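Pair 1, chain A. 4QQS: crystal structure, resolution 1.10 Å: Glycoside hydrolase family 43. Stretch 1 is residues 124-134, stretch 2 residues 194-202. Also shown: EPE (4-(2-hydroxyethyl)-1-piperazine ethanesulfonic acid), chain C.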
# COMPACT_ATOMS: atom_id res chain seq x y z
N PHE A 124 10.37 -7.02 7.99
CA PHE A 124 9.85 -6.80 6.66
C PHE A 124 8.38 -6.42 6.76
O PHE A 124 7.64 -7.02 7.55
CB PHE A 124 9.99 -8.07 5.80
CG PHE A 124 11.40 -8.53 5.67
CD1 PHE A 124 12.21 -8.02 4.68
CD2 PHE A 124 11.95 -9.44 6.56
CE1 PHE A 124 13.53 -8.41 4.57
CE2 PHE A 124 13.26 -9.84 6.45
CZ PHE A 124 14.05 -9.34 5.45
N ILE A 125 7.97 -5.45 5.94
CA ILE A 125 6.61 -4.96 5.93
C ILE A 125 6.19 -4.56 4.52
O ILE A 125 6.99 -4.61 3.57
CB ILE A 125 6.43 -3.72 6.87
CG1 ILE A 125 7.14 -2.48 6.33
CG2 ILE A 125 6.88 -4.03 8.30
CD1 ILE A 125 6.77 -1.20 7.04
N ASP A 126 4.93 -4.18 4.37
CA ASP A 126 4.45 -3.52 3.15
C ASP A 126 4.54 -4.40 1.91
O ASP A 126 4.77 -3.91 0.80
CB ASP A 126 5.14 -2.18 2.90
CG ASP A 126 4.63 -1.05 3.78
OD1 ASP A 126 3.68 -1.26 4.56
OD2 ASP A 126 5.20 0.06 3.69
N ALA A 127 4.28 -5.70 2.06
CA ALA A 127 4.21 -6.57 0.90
C ALA A 127 3.13 -6.12 -0.08
O ALA A 127 2.04 -5.68 0.29
CB ALA A 127 3.94 -7.99 1.32
N HIS A 128 3.46 -6.27 -1.36
CA HIS A 128 2.59 -5.94 -2.46
C HIS A 128 2.84 -6.98 -3.55
O HIS A 128 3.94 -7.08 -4.05
CB HIS A 128 2.90 -4.54 -2.98
CG HIS A 128 2.20 -4.22 -4.25
ND1 HIS A 128 0.85 -3.96 -4.31
CD2 HIS A 128 2.65 -4.14 -5.53
CE1 HIS A 128 0.50 -3.75 -5.57
NE2 HIS A 128 1.58 -3.84 -6.33
N ILE A 129 1.82 -7.75 -3.89
CA ILE A 129 1.94 -8.74 -4.95
C ILE A 129 1.35 -8.18 -6.23
O ILE A 129 0.19 -7.78 -6.27
CB ILE A 129 1.28 -10.10 -4.57
CG1 ILE A 129 1.97 -10.71 -3.35
CG2 ILE A 129 1.35 -11.07 -5.76
CD1 ILE A 129 1.31 -11.97 -2.81
N PHE A 130 2.18 -8.14 -7.27
CA PHE A 130 1.83 -7.70 -8.61
C PHE A 130 1.80 -8.92 -9.52
O PHE A 130 2.79 -9.63 -9.62
CB PHE A 130 2.89 -6.70 -9.10
CG PHE A 130 2.79 -6.38 -10.57
CD1 PHE A 130 1.74 -5.63 -11.07
CD2 PHE A 130 3.75 -6.83 -11.45
CE1 PHE A 130 1.67 -5.35 -12.44
CE2 PHE A 130 3.68 -6.56 -12.78
CZ PHE A 130 2.64 -5.81 -13.28
N ILE A 131 0.67 -9.14 -10.18
CA ILE A 131 0.55 -10.21 -11.16
C ILE A 131 0.66 -9.57 -12.55
O ILE A 131 -0.18 -8.77 -12.95
CB ILE A 131 -0.80 -10.97 -11.02
CG1 ILE A 131 -1.02 -11.45 -9.57
CG2 ILE A 131 -0.84 -12.14 -11.99
CD1 ILE A 131 0.06 -12.34 -9.02
N ASP A 132 1.71 -9.91 -13.29
CA ASP A 132 1.92 -9.32 -14.61
C ASP A 132 0.92 -9.89 -15.62
O ASP A 132 0.21 -10.85 -15.36
CB ASP A 132 3.37 -9.55 -15.05
CG ASP A 132 3.88 -8.52 -16.04
OD1 ASP A 132 3.10 -7.67 -16.53
OD2 ASP A 132 5.08 -8.58 -16.34
N GLN A 133 0.88 -9.27 -16.79
CA GLN A 133 -0.05 -9.67 -17.83
C GLN A 133 0.13 -11.13 -18.23
O GLN A 133 -0.84 -11.81 -18.57
CB GLN A 133 0.10 -8.77 -19.05
CG GLN A 133 -0.45 -7.38 -18.85
CD GLN A 133 -0.25 -6.50 -20.07
OE1 GLN A 133 0.83 -6.51 -20.67
NE2 GLN A 133 -1.28 -5.75 -20.44
N ASP A 134 1.37 -11.62 -18.17
CA ASP A 134 1.66 -13.01 -18.50
C ASP A 134 1.38 -13.97 -17.34
O ASP A 134 1.60 -15.16 -17.49
CB ASP A 134 3.11 -13.17 -19.01
CG ASP A 134 4.16 -12.98 -17.92
OD1 ASP A 134 3.84 -12.64 -16.76
OD2 ASP A 134 5.37 -13.15 -18.24
N ASN A 194 11.77 4.55 1.94
CA ASN A 194 10.93 4.28 0.77
C ASN A 194 10.06 3.10 1.19
O ASN A 194 10.59 2.03 1.54
CB ASN A 194 11.72 3.89 -0.48
CG ASN A 194 12.41 5.04 -1.23
OD1 ASN A 194 13.09 4.76 -2.22
ND2 ASN A 194 12.23 6.28 -0.81
N GLU A 195 8.75 3.28 1.16
CA GLU A 195 7.86 2.22 1.62
C GLU A 195 6.55 2.26 0.84
O GLU A 195 6.38 3.05 -0.07
CB GLU A 195 7.67 2.28 3.14
CG GLU A 195 6.96 3.54 3.61
CD GLU A 195 6.86 3.67 5.14
OE1 GLU A 195 7.36 2.80 5.88
OE2 GLU A 195 6.25 4.66 5.60
N GLY A 196 5.65 1.35 1.17
CA GLY A 196 4.37 1.33 0.50
C GLY A 196 4.37 1.21 -1.02
O GLY A 196 3.64 1.93 -1.70
N PRO A 197 5.12 0.25 -1.58
CA PRO A 197 5.08 0.08 -3.04
C PRO A 197 3.71 -0.35 -3.56
O PRO A 197 3.02 -1.15 -2.92
CB PRO A 197 6.11 -1.04 -3.29
CG PRO A 197 6.15 -1.81 -1.99
CD PRO A 197 5.98 -0.75 -0.92
N PHE A 198 3.37 0.14 -4.74
CA PHE A 198 2.20 -0.32 -5.48
C PHE A 198 2.53 -0.20 -6.96
O PHE A 198 2.93 0.87 -7.39
CB PHE A 198 0.95 0.51 -5.14
CG PHE A 198 -0.32 -0.11 -5.66
CD1 PHE A 198 -0.64 -0.04 -7.00
CD2 PHE A 198 -1.16 -0.84 -4.82
CE1 PHE A 198 -1.79 -0.66 -7.49
CE2 PHE A 198 -2.31 -1.44 -5.32
CZ PHE A 198 -2.60 -1.36 -6.64
N VAL A 199 2.38 -1.28 -7.72
CA VAL A 199 2.82 -1.31 -9.12
C VAL A 199 1.64 -1.39 -10.09
O VAL A 199 0.73 -2.20 -9.92
CB VAL A 199 3.79 -2.49 -9.35
CG1 VAL A 199 4.18 -2.64 -10.83
CG2 VAL A 199 5.04 -2.30 -8.49
N ILE A 200 1.67 -0.54 -11.11
CA ILE A 200 0.74 -0.61 -12.24
C ILE A 200 1.53 -0.66 -13.53
O ILE A 200 2.69 -0.26 -13.61
CB ILE A 200 -0.28 0.57 -12.23
CG1 ILE A 200 0.43 1.92 -12.36
CG2 ILE A 200 -1.15 0.49 -10.99
CD1 ILE A 200 -0.51 3.12 -12.37
N LYS A 201 0.88 -1.17 -14.57
CA LYS A 201 1.50 -1.30 -15.88
C LYS A 201 0.77 -0.39 -16.86
O LYS A 201 -0.46 -0.26 -16.81
CB LYS A 201 1.44 -2.76 -16.35
CG LYS A 201 2.31 -3.09 -17.55
CD LYS A 201 2.24 -4.57 -17.90
CE LYS A 201 3.25 -4.97 -18.96
NZ LYS A 201 3.22 -6.43 -19.19
N HIS A 202 1.52 0.26 -17.73
CA HIS A 202 0.93 1.17 -18.70
C HIS A 202 1.83 1.20 -19.93
O HIS A 202 3.02 1.48 -19.83
CB HIS A 202 0.80 2.57 -18.10
CG HIS A 202 0.13 3.55 -19.01
ND1 HIS A 202 0.83 4.51 -19.71
CD2 HIS A 202 -1.17 3.72 -19.35
CE1 HIS A 202 -0.01 5.23 -20.44
NE2 HIS A 202 -1.23 4.77 -20.23
N1 EPE C . 5.46 2.98 10.76
C2 EPE C . 4.25 3.65 10.24
C3 EPE C . 4.42 3.98 8.77
N4 EPE C . 4.64 2.76 8.03
C5 EPE C . 5.80 2.03 8.49
C6 EPE C . 5.68 1.74 9.99
C7 EPE C . 3.44 2.01 7.71
C8 EPE C . 3.56 1.14 6.46
O8 EPE C . 4.28 1.83 5.45
C9 EPE C . 5.20 2.63 12.17
C10 EPE C . 6.47 2.79 13.00
S EPE C . 6.22 2.41 14.76
O1S EPE C . 5.20 1.37 14.91
O2S EPE C . 7.47 1.93 15.34
O3S EPE C . 5.81 3.62 15.47
O HOH W 1 2.96 -1.83 -0.08
O HOH W 2 0.03 -4.47 -8.53

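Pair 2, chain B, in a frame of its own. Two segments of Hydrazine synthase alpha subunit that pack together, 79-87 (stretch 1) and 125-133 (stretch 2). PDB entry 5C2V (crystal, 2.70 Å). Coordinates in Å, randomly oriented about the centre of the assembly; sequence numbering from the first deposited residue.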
# COMPACT_ATOMS: atom_id res chain seq x y z
N ALA B 79 6.72 17.43 -35.72
CA ALA B 79 6.92 16.06 -36.18
C ALA B 79 7.68 15.23 -35.16
O ALA B 79 8.67 15.68 -34.58
CB ALA B 79 7.66 16.06 -37.50
N PHE B 80 7.22 14.00 -34.94
CA PHE B 80 7.80 13.13 -33.92
C PHE B 80 7.39 11.67 -34.11
O PHE B 80 6.71 11.33 -35.08
CB PHE B 80 7.40 13.61 -32.52
CG PHE B 80 5.92 13.69 -32.30
CD1 PHE B 80 5.19 14.77 -32.77
CD2 PHE B 80 5.25 12.69 -31.62
CE1 PHE B 80 3.82 14.85 -32.57
CE2 PHE B 80 3.88 12.76 -31.41
CZ PHE B 80 3.17 13.84 -31.89
N ASP B 81 7.81 10.82 -33.17
CA ASP B 81 7.52 9.38 -33.19
C ASP B 81 7.97 8.66 -34.46
O ASP B 81 7.13 8.19 -35.23
CB ASP B 81 6.02 9.14 -32.97
CG ASP B 81 5.60 9.32 -31.53
OD1 ASP B 81 6.46 9.16 -30.64
OD2 ASP B 81 4.42 9.62 -31.29
N PRO B 82 9.29 8.57 -34.69
CA PRO B 82 9.80 7.85 -35.86
C PRO B 82 9.68 6.33 -35.72
O PRO B 82 9.96 5.79 -34.66
CB PRO B 82 11.28 8.26 -35.91
CG PRO B 82 11.44 9.38 -34.90
CD PRO B 82 10.38 9.14 -33.88
N CYS B 83 9.26 5.66 -36.79
CA CYS B 83 9.33 4.20 -36.85
C CYS B 83 9.77 3.75 -38.24
O CYS B 83 9.11 4.03 -39.23
CB CYS B 83 7.97 3.58 -36.50
SG CYS B 83 8.01 1.78 -36.30
N THR B 84 10.88 3.01 -38.30
CA THR B 84 11.45 2.61 -39.59
C THR B 84 10.71 1.42 -40.19
O THR B 84 10.17 0.58 -39.48
CB THR B 84 12.95 2.27 -39.47
OG1 THR B 84 13.11 1.08 -38.69
CG2 THR B 84 13.72 3.41 -38.83
N TYR B 85 10.70 1.35 -41.52
CA TYR B 85 10.11 0.23 -42.23
C TYR B 85 11.04 -0.98 -42.14
O TYR B 85 12.11 -0.90 -41.54
CB TYR B 85 9.84 0.60 -43.69
CG TYR B 85 8.84 -0.30 -44.41
CD1 TYR B 85 7.51 -0.34 -44.01
CD2 TYR B 85 9.23 -1.08 -45.49
CE1 TYR B 85 6.59 -1.15 -44.66
CE2 TYR B 85 8.32 -1.89 -46.14
CZ TYR B 85 7.01 -1.92 -45.73
OH TYR B 85 6.10 -2.73 -46.38
N TRP B 86 10.64 -2.09 -42.74
CA TRP B 86 11.38 -3.34 -42.63
C TRP B 86 12.74 -3.26 -43.32
O TRP B 86 13.74 -3.75 -42.79
CB TRP B 86 10.56 -4.49 -43.20
CG TRP B 86 9.15 -4.53 -42.69
CD1 TRP B 86 8.02 -4.17 -43.37
CD2 TRP B 86 8.73 -4.93 -41.38
NE1 TRP B 86 6.92 -4.34 -42.57
CE2 TRP B 86 7.32 -4.80 -41.34
CE3 TRP B 86 9.39 -5.39 -40.24
CZ2 TRP B 86 6.57 -5.11 -40.21
CZ3 TRP B 86 8.65 -5.70 -39.12
CH2 TRP B 86 7.25 -5.56 -39.11
N ASP B 87 12.78 -2.66 -44.50
CA ASP B 87 14.02 -2.56 -45.27
C ASP B 87 14.91 -1.41 -44.81
O ASP B 87 16.12 -1.43 -45.03
CB ASP B 87 13.71 -2.40 -46.76
CG ASP B 87 12.89 -1.16 -47.05
OD1 ASP B 87 12.24 -0.64 -46.13
OD2 ASP B 87 12.90 -0.70 -48.22
N CYS B 125 -3.28 11.69 -33.42
CA CYS B 125 -2.67 10.40 -33.73
C CYS B 125 -1.17 10.41 -33.47
O CYS B 125 -0.49 11.40 -33.75
CB CYS B 125 -2.93 10.01 -35.19
SG CYS B 125 -4.66 10.06 -35.69
N ARG B 126 -0.64 9.31 -32.94
CA ARG B 126 0.80 9.18 -32.73
C ARG B 126 1.27 7.74 -32.56
O ARG B 126 0.47 6.80 -32.52
CB ARG B 126 1.23 10.00 -31.51
CG ARG B 126 0.56 9.60 -30.21
CD ARG B 126 1.06 10.45 -29.05
NE ARG B 126 2.51 10.33 -28.88
CZ ARG B 126 3.10 9.52 -28.01
NH1 ARG B 126 2.36 8.75 -27.22
NH2 ARG B 126 4.42 9.49 -27.92
N SER B 127 2.59 7.59 -32.43
CA SER B 127 3.27 6.30 -32.30
C SER B 127 2.82 5.22 -33.29
O SER B 127 2.32 4.18 -32.89
CB SER B 127 3.10 5.77 -30.87
OG SER B 127 3.73 6.62 -29.93
N PRO B 128 3.00 5.48 -34.60
CA PRO B 128 2.67 4.45 -35.60
C PRO B 128 3.75 3.38 -35.70
O PRO B 128 4.93 3.68 -35.54
CB PRO B 128 2.57 5.25 -36.89
CG PRO B 128 3.56 6.35 -36.71
CD PRO B 128 3.54 6.69 -35.24
N ILE B 129 3.35 2.14 -35.96
CA ILE B 129 4.29 1.06 -36.23
C ILE B 129 3.81 0.21 -37.40
O ILE B 129 2.62 0.17 -37.70
CB ILE B 129 4.50 0.14 -35.00
CG1 ILE B 129 3.18 -0.49 -34.57
CG2 ILE B 129 5.16 0.90 -33.85
CD1 ILE B 129 3.32 -1.52 -33.47
N TYR B 130 4.75 -0.47 -38.06
CA TYR B 130 4.40 -1.36 -39.15
C TYR B 130 4.21 -2.78 -38.66
O TYR B 130 5.05 -3.32 -37.92
CB TYR B 130 5.48 -1.33 -40.24
CG TYR B 130 5.56 -0.01 -40.99
CD1 TYR B 130 4.53 0.40 -41.82
CD2 TYR B 130 6.68 0.80 -40.87
CE1 TYR B 130 4.60 1.60 -42.50
CE2 TYR B 130 6.76 2.00 -41.55
CZ TYR B 130 5.72 2.40 -42.37
OH TYR B 130 5.80 3.59 -43.05
N TYR B 131 3.10 -3.38 -39.05
CA TYR B 131 2.84 -4.78 -38.76
C TYR B 131 2.59 -5.49 -40.08
O TYR B 131 1.65 -5.17 -40.78
CB TYR B 131 1.63 -4.94 -37.83
CG TYR B 131 1.35 -6.37 -37.43
CD1 TYR B 131 2.24 -7.06 -36.61
CD2 TYR B 131 0.21 -7.02 -37.86
CE1 TYR B 131 1.99 -8.37 -36.24
CE2 TYR B 131 -0.05 -8.33 -37.49
CZ TYR B 131 0.84 -8.99 -36.68
OH TYR B 131 0.59 -10.29 -36.30
N ALA B 132 3.43 -6.47 -40.41
CA ALA B 132 3.34 -7.03 -41.74
C ALA B 132 2.35 -8.19 -41.72
O ALA B 132 2.63 -9.27 -41.19
CB ALA B 132 4.70 -7.47 -42.21
N ALA B 133 1.20 -7.95 -42.33
CA ALA B 133 0.09 -8.89 -42.32
C ALA B 133 -0.21 -9.36 -43.73
O ALA B 133 -0.72 -8.61 -44.55
CB ALA B 133 -1.14 -8.25 -41.70

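Two strands that run side by side in nearly the same direction can be held by very different side chains, while a few positions coincide closely. In pair 1 the strands 124-131 and 194-202 run parallel, their axes 9° apart and 6.6 Å at closest approach; in pair 2 the strands 79-84 and 125-131 do the same at 7° and 6.5 Å. Fourteen central residues superpose with an RMSD of 0.6 Å, and the buried surface is almost equal, 557 and 569 Å².

The best-matched element is an aspartate. Asp A126 and Asp B81 coincide to 0.1 Å at CA, share the m rotamer, and sit at positive phi, where the chain bends sharply; in each, CA-to-CB points toward the facing strand. There the carboxylate meets a backbone amide: Gly A196 N donates to Asp A126 OD2 at 2.9 Å, and Ser B127 N donates to Asp B81 OD2 at 3.0 Å. The donor residues also have positive phi, so both strands of each pair bend at the same level. Glycine adopts this conformation easily, yet Ser B127 adopts it too, with its side chain directed away overall. The next residue is proline in both pairs, Pro A197 and Pro B128, and its ring lies against the aspartate: the separation from Asp A126 CB to Pro A197 CD and from Asp B81 CB to Pro B128 CD is 4.2 Å in each case.

Beside this shared centre the chemistry diverges. Glu A195 matches Arg B126. The arginine forms a salt bridge with the aspartate, Arg B126 NE lying 3.2 Å from Asp B81 OD2, whereas in pair 1 two acids come close, with Asp A126 OD2 and Glu A195 OE1 4.1 Å apart. A bound EPE molecule, probably from the crystallisation liquor, lies against both acids; its O8 donates a hydrogen bond to Asp A126 OD2 at 2.7 Å.

Two residues beyond the aspartate, His A128 and Cys B83 both point toward the opposite strand in the t rotamer. The imidazole covers more ground, with Phe A198 CA over its face, 3.7 Å from the ring centroid. The smaller cysteine reaches the matching residue through its sulfur, Cys B83 SG lying 3.9 Å from Ile B129 CG2.

Further along, an aromatic residue packs against the facing strand in both pairs. Val A199 CG1 sits over the face of Phe A130, 3.9 Å from its centroid. At the equivalent positions, Tyr B85 presents its edge to the face of Tyr B130, the planes at 88° and the centroids 4.7 Å apart.

The ends differ most. In pair 1 the extended Lys A201 forms a salt bridge from NZ to Asp A132 OD1 at 2.9 Å and a hydrogen bond from NZ to Gln A133 OE1 at 2.8 Å. Its counterpart Ala B132 is short, and an indole fills the contact instead: Trp B86 CZ2 approaches Ala B132 CB to 3.6 Å. Polar anchoring and apolar packing thus close the same parallel arrangement.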